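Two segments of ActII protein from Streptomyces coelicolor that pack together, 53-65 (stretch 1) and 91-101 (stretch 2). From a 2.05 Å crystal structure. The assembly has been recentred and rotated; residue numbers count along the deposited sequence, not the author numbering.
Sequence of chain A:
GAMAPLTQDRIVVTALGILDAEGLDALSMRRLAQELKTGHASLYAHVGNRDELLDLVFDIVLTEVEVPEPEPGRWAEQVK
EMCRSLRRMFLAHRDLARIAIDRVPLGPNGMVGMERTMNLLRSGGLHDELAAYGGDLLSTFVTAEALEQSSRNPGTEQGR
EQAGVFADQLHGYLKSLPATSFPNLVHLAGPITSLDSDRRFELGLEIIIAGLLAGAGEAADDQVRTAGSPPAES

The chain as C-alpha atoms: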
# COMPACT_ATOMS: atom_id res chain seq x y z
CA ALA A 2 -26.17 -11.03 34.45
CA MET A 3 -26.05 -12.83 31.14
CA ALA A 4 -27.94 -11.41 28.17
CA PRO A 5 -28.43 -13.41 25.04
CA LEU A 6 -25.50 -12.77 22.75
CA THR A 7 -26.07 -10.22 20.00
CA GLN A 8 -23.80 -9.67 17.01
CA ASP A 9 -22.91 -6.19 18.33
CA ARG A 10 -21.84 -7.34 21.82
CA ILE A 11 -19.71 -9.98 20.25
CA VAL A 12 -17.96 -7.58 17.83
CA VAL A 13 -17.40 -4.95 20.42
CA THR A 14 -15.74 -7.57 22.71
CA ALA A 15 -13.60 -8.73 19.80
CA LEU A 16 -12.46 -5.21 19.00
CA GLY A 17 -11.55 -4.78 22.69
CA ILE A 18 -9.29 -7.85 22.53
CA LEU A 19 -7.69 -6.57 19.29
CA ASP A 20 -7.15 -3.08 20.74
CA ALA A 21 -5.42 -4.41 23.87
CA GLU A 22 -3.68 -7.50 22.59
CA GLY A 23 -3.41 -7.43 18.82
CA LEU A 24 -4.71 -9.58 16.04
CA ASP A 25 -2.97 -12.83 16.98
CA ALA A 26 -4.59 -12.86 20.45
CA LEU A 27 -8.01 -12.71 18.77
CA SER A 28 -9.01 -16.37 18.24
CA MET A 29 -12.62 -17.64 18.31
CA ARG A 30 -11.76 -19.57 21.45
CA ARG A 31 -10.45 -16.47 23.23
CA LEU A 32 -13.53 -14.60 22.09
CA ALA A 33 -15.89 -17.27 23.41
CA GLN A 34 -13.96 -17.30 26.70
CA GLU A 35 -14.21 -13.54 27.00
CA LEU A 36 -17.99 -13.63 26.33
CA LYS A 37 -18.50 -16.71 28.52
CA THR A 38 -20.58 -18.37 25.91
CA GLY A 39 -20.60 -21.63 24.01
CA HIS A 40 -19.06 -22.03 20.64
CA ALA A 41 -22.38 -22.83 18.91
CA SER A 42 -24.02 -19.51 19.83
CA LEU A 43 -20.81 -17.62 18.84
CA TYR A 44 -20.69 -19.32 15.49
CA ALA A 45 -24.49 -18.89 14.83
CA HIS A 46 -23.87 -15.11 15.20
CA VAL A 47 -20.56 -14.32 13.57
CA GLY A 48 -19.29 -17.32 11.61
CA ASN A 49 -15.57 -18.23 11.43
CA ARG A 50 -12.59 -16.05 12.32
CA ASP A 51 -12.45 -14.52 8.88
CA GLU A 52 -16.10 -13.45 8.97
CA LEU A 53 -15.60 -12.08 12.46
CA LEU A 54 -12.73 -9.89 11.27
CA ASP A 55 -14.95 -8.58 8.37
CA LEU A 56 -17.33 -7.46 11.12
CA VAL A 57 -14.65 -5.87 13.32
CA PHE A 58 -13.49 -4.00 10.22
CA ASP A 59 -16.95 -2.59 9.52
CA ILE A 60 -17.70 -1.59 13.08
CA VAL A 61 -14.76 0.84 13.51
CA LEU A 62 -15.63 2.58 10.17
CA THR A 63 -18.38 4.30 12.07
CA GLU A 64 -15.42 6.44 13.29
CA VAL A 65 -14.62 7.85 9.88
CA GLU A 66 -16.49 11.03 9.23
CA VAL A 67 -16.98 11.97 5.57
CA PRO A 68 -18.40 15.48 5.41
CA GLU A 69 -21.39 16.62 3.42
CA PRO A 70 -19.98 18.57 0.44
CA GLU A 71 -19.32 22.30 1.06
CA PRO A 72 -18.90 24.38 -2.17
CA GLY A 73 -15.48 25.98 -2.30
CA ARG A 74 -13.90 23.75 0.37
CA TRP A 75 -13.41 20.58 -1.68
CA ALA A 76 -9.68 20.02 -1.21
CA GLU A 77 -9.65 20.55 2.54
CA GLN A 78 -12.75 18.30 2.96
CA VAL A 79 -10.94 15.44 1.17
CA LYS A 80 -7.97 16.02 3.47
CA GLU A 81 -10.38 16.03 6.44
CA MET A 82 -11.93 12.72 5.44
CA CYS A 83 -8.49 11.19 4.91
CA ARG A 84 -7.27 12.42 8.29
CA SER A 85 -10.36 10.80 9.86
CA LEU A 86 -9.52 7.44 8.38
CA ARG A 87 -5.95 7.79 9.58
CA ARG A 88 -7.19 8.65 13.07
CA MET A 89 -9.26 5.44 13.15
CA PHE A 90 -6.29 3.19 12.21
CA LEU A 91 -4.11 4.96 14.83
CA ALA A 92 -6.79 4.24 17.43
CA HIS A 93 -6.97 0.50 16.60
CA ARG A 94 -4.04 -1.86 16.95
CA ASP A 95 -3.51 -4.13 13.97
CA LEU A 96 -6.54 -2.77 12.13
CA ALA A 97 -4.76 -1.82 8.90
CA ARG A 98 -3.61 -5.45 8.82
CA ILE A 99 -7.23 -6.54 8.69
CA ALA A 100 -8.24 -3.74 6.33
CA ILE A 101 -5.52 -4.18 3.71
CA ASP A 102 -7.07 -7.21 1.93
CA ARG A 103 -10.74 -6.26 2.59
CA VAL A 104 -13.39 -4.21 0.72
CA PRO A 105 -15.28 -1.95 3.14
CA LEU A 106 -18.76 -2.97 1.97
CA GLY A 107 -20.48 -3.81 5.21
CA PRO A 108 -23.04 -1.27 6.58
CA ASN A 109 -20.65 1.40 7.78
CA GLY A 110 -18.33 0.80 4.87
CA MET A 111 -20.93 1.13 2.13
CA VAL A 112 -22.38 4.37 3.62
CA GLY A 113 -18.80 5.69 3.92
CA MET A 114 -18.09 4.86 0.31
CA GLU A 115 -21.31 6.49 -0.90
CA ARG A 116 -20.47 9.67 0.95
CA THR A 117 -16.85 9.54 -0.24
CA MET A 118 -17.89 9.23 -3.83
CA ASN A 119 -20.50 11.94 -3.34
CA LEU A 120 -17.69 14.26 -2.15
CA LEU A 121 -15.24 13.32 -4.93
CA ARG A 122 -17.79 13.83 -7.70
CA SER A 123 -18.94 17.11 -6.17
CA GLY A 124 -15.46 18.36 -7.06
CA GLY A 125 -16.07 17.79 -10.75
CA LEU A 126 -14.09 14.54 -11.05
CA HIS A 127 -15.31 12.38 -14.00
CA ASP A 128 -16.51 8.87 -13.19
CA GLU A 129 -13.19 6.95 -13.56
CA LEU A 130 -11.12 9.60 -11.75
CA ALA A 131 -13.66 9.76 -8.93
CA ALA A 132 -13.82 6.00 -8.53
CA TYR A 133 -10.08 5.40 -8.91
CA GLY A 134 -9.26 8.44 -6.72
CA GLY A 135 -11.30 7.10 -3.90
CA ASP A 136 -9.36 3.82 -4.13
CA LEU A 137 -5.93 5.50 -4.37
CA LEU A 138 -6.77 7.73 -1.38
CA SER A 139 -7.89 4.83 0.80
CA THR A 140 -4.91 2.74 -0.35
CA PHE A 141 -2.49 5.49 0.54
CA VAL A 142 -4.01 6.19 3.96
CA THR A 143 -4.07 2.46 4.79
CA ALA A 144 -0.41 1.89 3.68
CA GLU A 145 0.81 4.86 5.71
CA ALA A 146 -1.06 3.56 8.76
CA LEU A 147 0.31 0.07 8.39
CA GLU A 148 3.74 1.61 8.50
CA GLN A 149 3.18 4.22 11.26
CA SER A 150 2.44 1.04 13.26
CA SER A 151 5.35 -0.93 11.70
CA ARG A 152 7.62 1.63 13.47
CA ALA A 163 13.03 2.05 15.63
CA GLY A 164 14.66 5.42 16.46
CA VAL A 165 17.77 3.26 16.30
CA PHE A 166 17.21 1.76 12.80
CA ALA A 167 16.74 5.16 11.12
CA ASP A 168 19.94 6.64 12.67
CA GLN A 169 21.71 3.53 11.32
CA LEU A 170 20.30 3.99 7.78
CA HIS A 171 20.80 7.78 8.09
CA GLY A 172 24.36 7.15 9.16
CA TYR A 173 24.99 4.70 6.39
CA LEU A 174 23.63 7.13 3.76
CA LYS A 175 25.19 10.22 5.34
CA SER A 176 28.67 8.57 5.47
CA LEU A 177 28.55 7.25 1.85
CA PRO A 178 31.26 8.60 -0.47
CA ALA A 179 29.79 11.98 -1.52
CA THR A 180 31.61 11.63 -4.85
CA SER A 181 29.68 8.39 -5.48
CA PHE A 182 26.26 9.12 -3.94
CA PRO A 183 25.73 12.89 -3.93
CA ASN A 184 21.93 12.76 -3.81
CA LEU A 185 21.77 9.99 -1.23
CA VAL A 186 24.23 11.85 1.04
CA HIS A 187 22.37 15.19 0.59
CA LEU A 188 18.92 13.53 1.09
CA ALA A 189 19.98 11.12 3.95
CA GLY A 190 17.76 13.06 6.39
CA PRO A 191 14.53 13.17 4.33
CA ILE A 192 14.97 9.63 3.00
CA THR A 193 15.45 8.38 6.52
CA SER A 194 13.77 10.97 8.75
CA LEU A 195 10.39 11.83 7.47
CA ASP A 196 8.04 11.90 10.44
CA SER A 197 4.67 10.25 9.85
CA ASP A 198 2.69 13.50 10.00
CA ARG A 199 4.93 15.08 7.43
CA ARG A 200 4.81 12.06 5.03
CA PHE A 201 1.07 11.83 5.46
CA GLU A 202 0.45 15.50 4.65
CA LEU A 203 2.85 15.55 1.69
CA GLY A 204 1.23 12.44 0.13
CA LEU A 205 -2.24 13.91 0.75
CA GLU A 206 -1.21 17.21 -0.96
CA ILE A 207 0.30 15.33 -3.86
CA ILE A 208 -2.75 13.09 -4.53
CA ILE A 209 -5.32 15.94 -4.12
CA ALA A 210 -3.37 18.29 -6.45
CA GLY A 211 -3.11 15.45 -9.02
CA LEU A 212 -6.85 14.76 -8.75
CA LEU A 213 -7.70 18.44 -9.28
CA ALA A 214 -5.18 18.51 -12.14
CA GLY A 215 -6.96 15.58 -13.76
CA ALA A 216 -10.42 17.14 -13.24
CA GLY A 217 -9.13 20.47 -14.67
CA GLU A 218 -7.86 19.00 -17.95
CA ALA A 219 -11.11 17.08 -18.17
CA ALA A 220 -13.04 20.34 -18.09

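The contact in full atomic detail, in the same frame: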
# COMPACT_ATOMS: atom_id res chain seq x y z
N LEU A 53 -15.64 -12.93 11.26
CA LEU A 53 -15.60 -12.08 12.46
C LEU A 53 -14.79 -10.82 12.16
O LEU A 53 -15.19 -9.70 12.49
CB LEU A 53 -14.99 -12.89 13.58
CG LEU A 53 -14.85 -12.19 14.96
CD1 LEU A 53 -13.61 -11.40 14.90
CD2 LEU A 53 -16.09 -11.34 15.35
N LEU A 54 -13.60 -11.00 11.61
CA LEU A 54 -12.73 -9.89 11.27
C LEU A 54 -13.41 -8.93 10.26
O LEU A 54 -13.20 -7.73 10.34
CB LEU A 54 -11.39 -10.42 10.73
CG LEU A 54 -10.50 -11.07 11.80
CD1 LEU A 54 -9.22 -11.55 11.14
CD2 LEU A 54 -10.20 -10.09 12.96
N ASP A 55 -14.20 -9.45 9.31
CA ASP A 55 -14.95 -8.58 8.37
C ASP A 55 -15.84 -7.68 9.21
O ASP A 55 -16.05 -6.50 8.89
CB ASP A 55 -15.88 -9.42 7.46
CG ASP A 55 -15.13 -10.21 6.36
OD1 ASP A 55 -14.03 -9.81 5.97
OD2 ASP A 55 -15.71 -11.19 5.80
N LEU A 56 -16.39 -8.23 10.30
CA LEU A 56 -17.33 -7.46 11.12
C LEU A 56 -16.65 -6.40 11.98
O LEU A 56 -17.23 -5.33 12.25
CB LEU A 56 -18.15 -8.42 11.99
CG LEU A 56 -19.17 -9.36 11.31
CD1 LEU A 56 -19.76 -10.29 12.36
CD2 LEU A 56 -20.26 -8.61 10.63
N VAL A 57 -15.48 -6.75 12.50
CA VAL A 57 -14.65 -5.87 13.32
C VAL A 57 -14.23 -4.72 12.39
O VAL A 57 -14.31 -3.56 12.75
CB VAL A 57 -13.45 -6.62 13.88
CG1 VAL A 57 -12.46 -5.68 14.51
CG2 VAL A 57 -13.88 -7.67 14.94
N PHE A 58 -13.85 -5.05 11.16
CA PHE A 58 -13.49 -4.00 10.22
C PHE A 58 -14.64 -3.02 10.00
O PHE A 58 -14.43 -1.81 10.05
CB PHE A 58 -13.00 -4.62 8.89
CG PHE A 58 -12.56 -3.60 7.84
CD1 PHE A 58 -11.88 -2.44 8.21
CD2 PHE A 58 -12.79 -3.85 6.49
CE1 PHE A 58 -11.48 -1.52 7.24
CE2 PHE A 58 -12.37 -2.95 5.52
CZ PHE A 58 -11.71 -1.79 5.89
N ASP A 59 -15.86 -3.52 9.78
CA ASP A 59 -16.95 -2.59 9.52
C ASP A 59 -17.32 -1.76 10.73
O ASP A 59 -17.71 -0.59 10.61
CB ASP A 59 -18.19 -3.30 9.01
CG ASP A 59 -19.12 -2.35 8.33
OD1 ASP A 59 -18.75 -1.84 7.25
OD2 ASP A 59 -20.15 -1.98 8.96
N ILE A 60 -17.21 -2.33 11.92
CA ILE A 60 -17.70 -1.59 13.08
C ILE A 60 -16.93 -0.30 13.42
O ILE A 60 -17.49 0.68 13.90
CB ILE A 60 -17.83 -2.51 14.29
CG1 ILE A 60 -18.98 -2.03 15.16
CG2 ILE A 60 -16.47 -2.61 15.09
CD1 ILE A 60 -19.40 -3.05 16.16
N VAL A 61 -15.61 -0.32 13.21
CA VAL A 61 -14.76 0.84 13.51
C VAL A 61 -14.94 1.96 12.45
O VAL A 61 -14.61 3.10 12.69
CB VAL A 61 -13.26 0.40 13.53
CG1 VAL A 61 -13.03 -0.50 14.69
CG2 VAL A 61 -12.87 -0.38 12.22
N LEU A 62 -15.42 1.62 11.26
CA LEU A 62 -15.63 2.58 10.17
C LEU A 62 -16.70 3.60 10.49
O LEU A 62 -16.78 4.63 9.83
CB LEU A 62 -16.03 1.86 8.90
CG LEU A 62 -14.91 1.04 8.27
CD1 LEU A 62 -15.36 0.40 6.90
CD2 LEU A 62 -13.72 1.96 8.01
N THR A 63 -17.50 3.32 11.51
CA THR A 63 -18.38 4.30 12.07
C THR A 63 -17.59 5.52 12.46
O THR A 63 -18.13 6.62 12.48
CB THR A 63 -19.16 3.77 13.32
OG1 THR A 63 -20.31 4.58 13.47
CG2 THR A 63 -18.35 3.87 14.61
N GLU A 64 -16.30 5.34 12.81
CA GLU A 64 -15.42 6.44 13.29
C GLU A 64 -14.96 7.43 12.23
O GLU A 64 -14.43 8.50 12.53
CB GLU A 64 -14.16 5.84 13.95
CG GLU A 64 -14.45 4.90 15.13
CD GLU A 64 -13.19 4.46 15.90
OE1 GLU A 64 -12.10 5.05 15.74
OE2 GLU A 64 -13.33 3.53 16.71
N VAL A 65 -15.11 7.04 10.98
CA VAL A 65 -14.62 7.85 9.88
C VAL A 65 -15.71 8.83 9.44
O VAL A 65 -16.79 8.42 8.98
CB VAL A 65 -14.26 6.99 8.65
CG1 VAL A 65 -13.84 7.91 7.49
CG2 VAL A 65 -13.18 5.99 9.02
N LEU A 91 -5.01 4.63 13.71
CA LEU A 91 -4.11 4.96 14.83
C LEU A 91 -4.73 4.61 16.18
O LEU A 91 -4.00 4.37 17.16
CB LEU A 91 -3.65 6.43 14.79
CG LEU A 91 -2.74 6.80 13.61
CD1 LEU A 91 -2.19 8.20 13.71
CD2 LEU A 91 -1.60 5.83 13.45
N ALA A 92 -6.05 4.57 16.22
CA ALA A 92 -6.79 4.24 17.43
C ALA A 92 -6.83 2.71 17.66
O ALA A 92 -6.99 2.26 18.78
CB ALA A 92 -8.19 4.79 17.32
N HIS A 93 -6.66 1.93 16.59
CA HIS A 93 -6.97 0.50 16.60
C HIS A 93 -5.82 -0.36 16.13
O HIS A 93 -5.59 -0.52 14.90
CB HIS A 93 -8.28 0.16 15.84
CG HIS A 93 -9.49 0.85 16.40
ND1 HIS A 93 -10.05 0.49 17.60
CD2 HIS A 93 -10.20 1.92 15.95
CE1 HIS A 93 -11.07 1.29 17.86
NE2 HIS A 93 -11.18 2.16 16.89
N ARG A 94 -5.16 -0.95 17.12
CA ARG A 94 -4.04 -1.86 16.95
C ARG A 94 -4.36 -2.89 15.89
O ARG A 94 -5.37 -3.62 16.03
CB ARG A 94 -3.80 -2.59 18.27
CG ARG A 94 -2.71 -3.68 18.23
CD ARG A 94 -2.06 -3.89 19.58
NE ARG A 94 -1.11 -4.99 19.53
CZ ARG A 94 -0.48 -5.51 20.59
NH1 ARG A 94 -0.64 -5.02 21.83
NH2 ARG A 94 0.34 -6.52 20.39
N ASP A 95 -3.52 -2.97 14.85
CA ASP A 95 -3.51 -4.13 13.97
C ASP A 95 -4.63 -4.05 12.93
O ASP A 95 -4.88 -5.00 12.19
CB ASP A 95 -3.65 -5.42 14.78
CG ASP A 95 -2.31 -6.05 15.10
OD1 ASP A 95 -1.28 -5.58 14.56
OD2 ASP A 95 -2.28 -7.01 15.90
N LEU A 96 -5.29 -2.90 12.88
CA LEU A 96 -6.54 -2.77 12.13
C LEU A 96 -6.27 -2.63 10.63
O LEU A 96 -7.01 -3.16 9.81
CB LEU A 96 -7.34 -1.57 12.63
CG LEU A 96 -8.69 -1.32 11.95
CD1 LEU A 96 -9.63 -2.49 12.19
CD2 LEU A 96 -9.31 -0.02 12.44
N ALA A 97 -5.20 -1.92 10.29
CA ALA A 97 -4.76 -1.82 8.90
C ALA A 97 -4.38 -3.18 8.34
O ALA A 97 -4.46 -3.41 7.13
CB ALA A 97 -3.60 -0.84 8.79
N ARG A 98 -3.96 -4.08 9.22
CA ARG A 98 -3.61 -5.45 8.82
C ARG A 98 -4.87 -6.15 8.38
O ARG A 98 -4.87 -6.92 7.44
CB ARG A 98 -2.98 -6.22 9.98
CG ARG A 98 -1.48 -6.26 10.03
CD ARG A 98 -1.00 -7.13 11.22
NE ARG A 98 -1.18 -8.57 10.96
CZ ARG A 98 -0.91 -9.56 11.82
NH1 ARG A 98 -0.43 -9.32 13.03
NH2 ARG A 98 -1.11 -10.82 11.45
N ILE A 99 -5.97 -5.91 9.07
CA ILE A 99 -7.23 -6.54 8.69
C ILE A 99 -7.77 -5.89 7.44
O ILE A 99 -8.29 -6.56 6.55
CB ILE A 99 -8.25 -6.34 9.84
CG1 ILE A 99 -7.80 -7.07 11.11
CG2 ILE A 99 -9.66 -6.71 9.45
CD1 ILE A 99 -8.60 -6.64 12.34
N ALA A 100 -7.68 -4.55 7.40
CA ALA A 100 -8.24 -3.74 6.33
C ALA A 100 -7.61 -3.96 4.98
O ALA A 100 -8.26 -3.81 3.97
CB ALA A 100 -8.12 -2.27 6.67
N ILE A 101 -6.32 -4.28 4.95
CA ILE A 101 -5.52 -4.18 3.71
C ILE A 101 -6.01 -5.07 2.54
O ILE A 101 -5.87 -4.70 1.34
CB ILE A 101 -3.99 -4.37 4.02
CG1 ILE A 101 -3.05 -3.80 2.93
CG2 ILE A 101 -3.66 -5.81 4.54
CD1 ILE A 101 -3.62 -3.66 1.53

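Stretch 2 crosses stretch 1 steeply: the short helix 96-100 lies 9.9 Å from helix 53-61 at closest axis approach, with their N-to-C directions 115° apart. Contacts run broadly in opposite order, the start of stretch 2 meeting the far end of stretch 1.

Ala 92 makes a slight contact, its CB 4.2 Å from Glu 64 OE1. His 93 carries the polar contact. Its NE2 donates a hydrogen bond to Glu 64 OE2 (2.6 Å), the acceptor lying near the ring plane, where the N-H points. That leaves a face free for Val 61, whose CG1 sits 3.9 Å from the ring centroid of His 93, almost on the normal, a CH-pi contact. One imidazole thus serves two chemistries, by edge and by face, while its ND1 is bonded elsewhere in the structure.

A type II turn from His 93 to Leu 96, closed by Leu 96 N to His 93 O (3.1 Å), leads into the helix. Leu 96 CD2 then packs against Val 61 CG2 at 3.6 Å. Three residues on, Ile 99 CD1 lies 3.9 Å from Leu 54 CD2, and Ile 99 CG2 lies 4.0 Å from Phe 58 CB. These side chains are apolar and buried, meeting by van der Waals contact away from water. At Ala 100 the backbones come close, its CA 6.5 Å from Phe 58 CA; the same CA makes a CH-pi contact over the Phe 58 ring, 4.1 Å from the centroid, and Ala 100 CB is 3.5 Å from Phe 58 CE1.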